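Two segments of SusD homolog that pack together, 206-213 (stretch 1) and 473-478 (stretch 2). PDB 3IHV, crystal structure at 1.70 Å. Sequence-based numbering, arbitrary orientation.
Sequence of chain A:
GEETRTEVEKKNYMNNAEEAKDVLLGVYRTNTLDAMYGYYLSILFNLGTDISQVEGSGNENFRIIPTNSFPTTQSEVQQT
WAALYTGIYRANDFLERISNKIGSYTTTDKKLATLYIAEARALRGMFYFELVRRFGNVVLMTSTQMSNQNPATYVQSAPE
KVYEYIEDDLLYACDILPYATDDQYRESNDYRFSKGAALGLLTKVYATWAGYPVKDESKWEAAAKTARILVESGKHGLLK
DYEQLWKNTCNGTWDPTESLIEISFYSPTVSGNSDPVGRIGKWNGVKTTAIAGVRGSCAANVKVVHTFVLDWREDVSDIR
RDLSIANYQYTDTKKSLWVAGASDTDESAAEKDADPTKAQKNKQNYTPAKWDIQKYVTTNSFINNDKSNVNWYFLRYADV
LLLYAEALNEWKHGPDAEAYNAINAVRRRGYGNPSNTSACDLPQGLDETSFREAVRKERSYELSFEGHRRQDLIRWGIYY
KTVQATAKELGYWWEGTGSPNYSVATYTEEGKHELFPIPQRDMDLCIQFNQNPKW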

# COMPACT_ATOMS: atom_id res chain seq x y z
N TYR A 206 -13.73 -2.09 -6.45
CA TYR A 206 -15.15 -1.81 -6.34
C TYR A 206 -15.49 -0.96 -5.13
O TYR A 206 -16.34 -0.07 -5.24
CB TYR A 206 -15.98 -3.09 -6.26
CG TYR A 206 -16.11 -3.89 -7.55
CD1 TYR A 206 -16.53 -3.28 -8.74
CD2 TYR A 206 -16.04 -5.26 -7.54
CE1 TYR A 206 -16.68 -4.02 -9.92
CE2 TYR A 206 -16.25 -6.02 -8.69
CZ TYR A 206 -16.60 -5.40 -9.87
OH TYR A 206 -16.79 -6.14 -11.02
N ALA A 207 -14.88 -1.25 -3.98
CA ALA A 207 -15.16 -0.45 -2.77
C ALA A 207 -14.80 1.04 -3.00
O ALA A 207 -15.53 1.93 -2.58
CB ALA A 207 -14.37 -1.02 -1.56
N THR A 208 -13.69 1.28 -3.68
CA THR A 208 -13.20 2.66 -3.91
C THR A 208 -14.14 3.36 -4.92
O THR A 208 -14.53 4.51 -4.73
CB THR A 208 -11.73 2.68 -4.36
OG1 THR A 208 -10.91 1.92 -3.44
CG2 THR A 208 -11.22 4.14 -4.51
N TRP A 209 -14.53 2.64 -5.97
CA TRP A 209 -15.46 3.11 -6.99
C TRP A 209 -16.78 3.53 -6.36
O TRP A 209 -17.41 4.52 -6.81
CB TRP A 209 -15.67 1.98 -7.99
CG TRP A 209 -16.30 2.27 -9.28
CD1 TRP A 209 -17.04 3.37 -9.67
CD2 TRP A 209 -16.36 1.36 -10.36
NE1 TRP A 209 -17.47 3.22 -10.97
CE2 TRP A 209 -17.08 1.97 -11.40
CE3 TRP A 209 -15.84 0.07 -10.56
CZ2 TRP A 209 -17.30 1.34 -12.63
CZ3 TRP A 209 -16.06 -0.55 -11.79
CH2 TRP A 209 -16.78 0.09 -12.80
N ALA A 210 -17.21 2.81 -5.31
CA ALA A 210 -18.41 3.13 -4.56
C ALA A 210 -18.26 4.38 -3.68
O ALA A 210 -19.26 5.00 -3.32
CB ALA A 210 -18.82 1.94 -3.67
N GLY A 211 -17.03 4.70 -3.31
CA GLY A 211 -16.75 5.85 -2.47
C GLY A 211 -16.42 7.08 -3.28
O GLY A 211 -16.66 7.16 -4.50
N TYR A 212 -15.88 8.06 -2.59
CA TYR A 212 -15.51 9.31 -3.22
C TYR A 212 -14.28 9.12 -4.06
O TYR A 212 -13.40 8.37 -3.67
CB TYR A 212 -15.26 10.36 -2.15
CG TYR A 212 -16.52 10.81 -1.50
CD1 TYR A 212 -17.03 10.15 -0.38
CD2 TYR A 212 -17.25 11.85 -2.04
CE1 TYR A 212 -18.19 10.57 0.22
CE2 TYR A 212 -18.45 12.26 -1.46
CZ TYR A 212 -18.90 11.62 -0.34
OH TYR A 212 -20.06 12.06 0.24
N PRO A 213 -14.18 9.82 -5.21
CA PRO A 213 -15.13 10.78 -5.76
C PRO A 213 -16.24 10.28 -6.69
O PRO A 213 -17.20 11.03 -6.94
CB PRO A 213 -14.21 11.73 -6.56
CG PRO A 213 -13.17 10.82 -7.10
CD PRO A 213 -12.93 9.82 -5.97
N LEU A 473 -9.29 7.35 3.85
CA LEU A 473 -9.92 8.61 4.27
C LEU A 473 -10.52 9.36 3.08
O LEU A 473 -11.65 9.88 3.13
CB LEU A 473 -8.91 9.49 5.03
CG LEU A 473 -8.41 8.98 6.39
CD1 LEU A 473 -7.30 9.91 6.97
CD2 LEU A 473 -9.55 8.81 7.40
N ILE A 474 -9.78 9.34 1.97
CA ILE A 474 -10.23 9.97 0.74
C ILE A 474 -11.48 9.28 0.18
O ILE A 474 -12.47 9.95 -0.08
CB ILE A 474 -9.08 10.05 -0.32
CG1 ILE A 474 -8.04 11.06 0.15
CG2 ILE A 474 -9.65 10.48 -1.68
CD1 ILE A 474 -6.75 11.11 -0.62
N ARG A 475 -11.48 7.96 0.04
CA ARG A 475 -12.67 7.31 -0.52
C ARG A 475 -13.89 7.43 0.42
O ARG A 475 -15.05 7.40 -0.02
CB ARG A 475 -12.36 5.86 -0.91
CG ARG A 475 -12.14 4.93 0.28
CD ARG A 475 -11.75 3.53 -0.20
NE ARG A 475 -11.47 2.64 0.93
CZ ARG A 475 -12.38 1.93 1.57
NH1 ARG A 475 -13.63 1.94 1.18
NH2 ARG A 475 -12.03 1.17 2.58
N TRP A 476 -13.61 7.60 1.72
CA TRP A 476 -14.67 7.85 2.68
C TRP A 476 -15.16 9.29 2.68
O TRP A 476 -16.16 9.56 3.32
CB TRP A 476 -14.24 7.46 4.11
CG TRP A 476 -13.94 5.98 4.30
CD1 TRP A 476 -14.51 4.95 3.63
CD2 TRP A 476 -12.96 5.40 5.18
NE1 TRP A 476 -13.99 3.77 4.04
CE2 TRP A 476 -13.05 4.01 5.02
CE3 TRP A 476 -12.10 5.92 6.14
CZ2 TRP A 476 -12.24 3.14 5.72
CZ3 TRP A 476 -11.28 5.03 6.85
CH2 TRP A 476 -11.36 3.66 6.64
N GLY A 477 -14.44 10.19 2.01
CA GLY A 477 -14.81 11.58 1.89
C GLY A 477 -14.51 12.37 3.16
O GLY A 477 -15.07 13.42 3.37
N ILE A 478 -13.59 11.88 3.98
CA ILE A 478 -13.28 12.55 5.26
C ILE A 478 -11.82 12.97 5.45
O ILE A 478 -11.39 13.18 6.57
CB ILE A 478 -13.76 11.65 6.45
CG1 ILE A 478 -13.03 10.29 6.53
CG2 ILE A 478 -15.26 11.47 6.39
CD1 ILE A 478 -13.37 9.46 7.79
O HOH W 1 -15.15 3.69 -0.47

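The contact is a small junction held by a backbone hydrogen bond and packed by the side chains of Tyr212 and Arg475, in which the turn after one helix docks against the last turn of another, with Arg475 at its centre and a single direct hydrogen bond joining the two segments. That bond runs from Tyr212 N to Arg475 O, at 2.8 Å and with an N-H...O angle of 164°, so it is short and nearly linear. It forms where the backbones come closest, the CA atoms of Tyr212 and Arg475 lying 4.4 Å apart. Two CA-H...O contacts reinforce this pairing: Arg475 CA lies 3.4 Å from Tyr212 O with an angle of 165° at the hydrogen, whereas Gly211 CA approaches Arg475 O at 3.4 Å with a more bent angle of 122°.

Both glycines allow this close approach. An ideal CB on Gly211 would fall 2.4 Å from Arg475 O, and one on Gly477 would fall 2.6 Å from Tyr212 CE1; either would clash. Gly477 also adopts a positive phi of 76° in a Schellman motif, in which Gly477 N bonds to Ile474 O and Ile478 N to Leu473 O, each at 2.9 Å. The Tyr212 ring packs beside this turn, with Tyr212 CD1 3.5 Å from Gly477 CA and 3.7 Å from Trp476 C, while Tyr212 CB sits 3.5 Å from Ile474 O.

The side chain of Arg475 extends the contact back along the helix of the first segment. Its CD packs 3.7 Å from Thr208 OG1, and its NH1 lies 4.1 Å from Ala207 CB. A water links the same region, donating to Ala207 O at 2.8 Å and accepting from Arg475 NH1 at 2.8 Å, so this water bridges Arg475 NH1 to the helix backbone at Ala207.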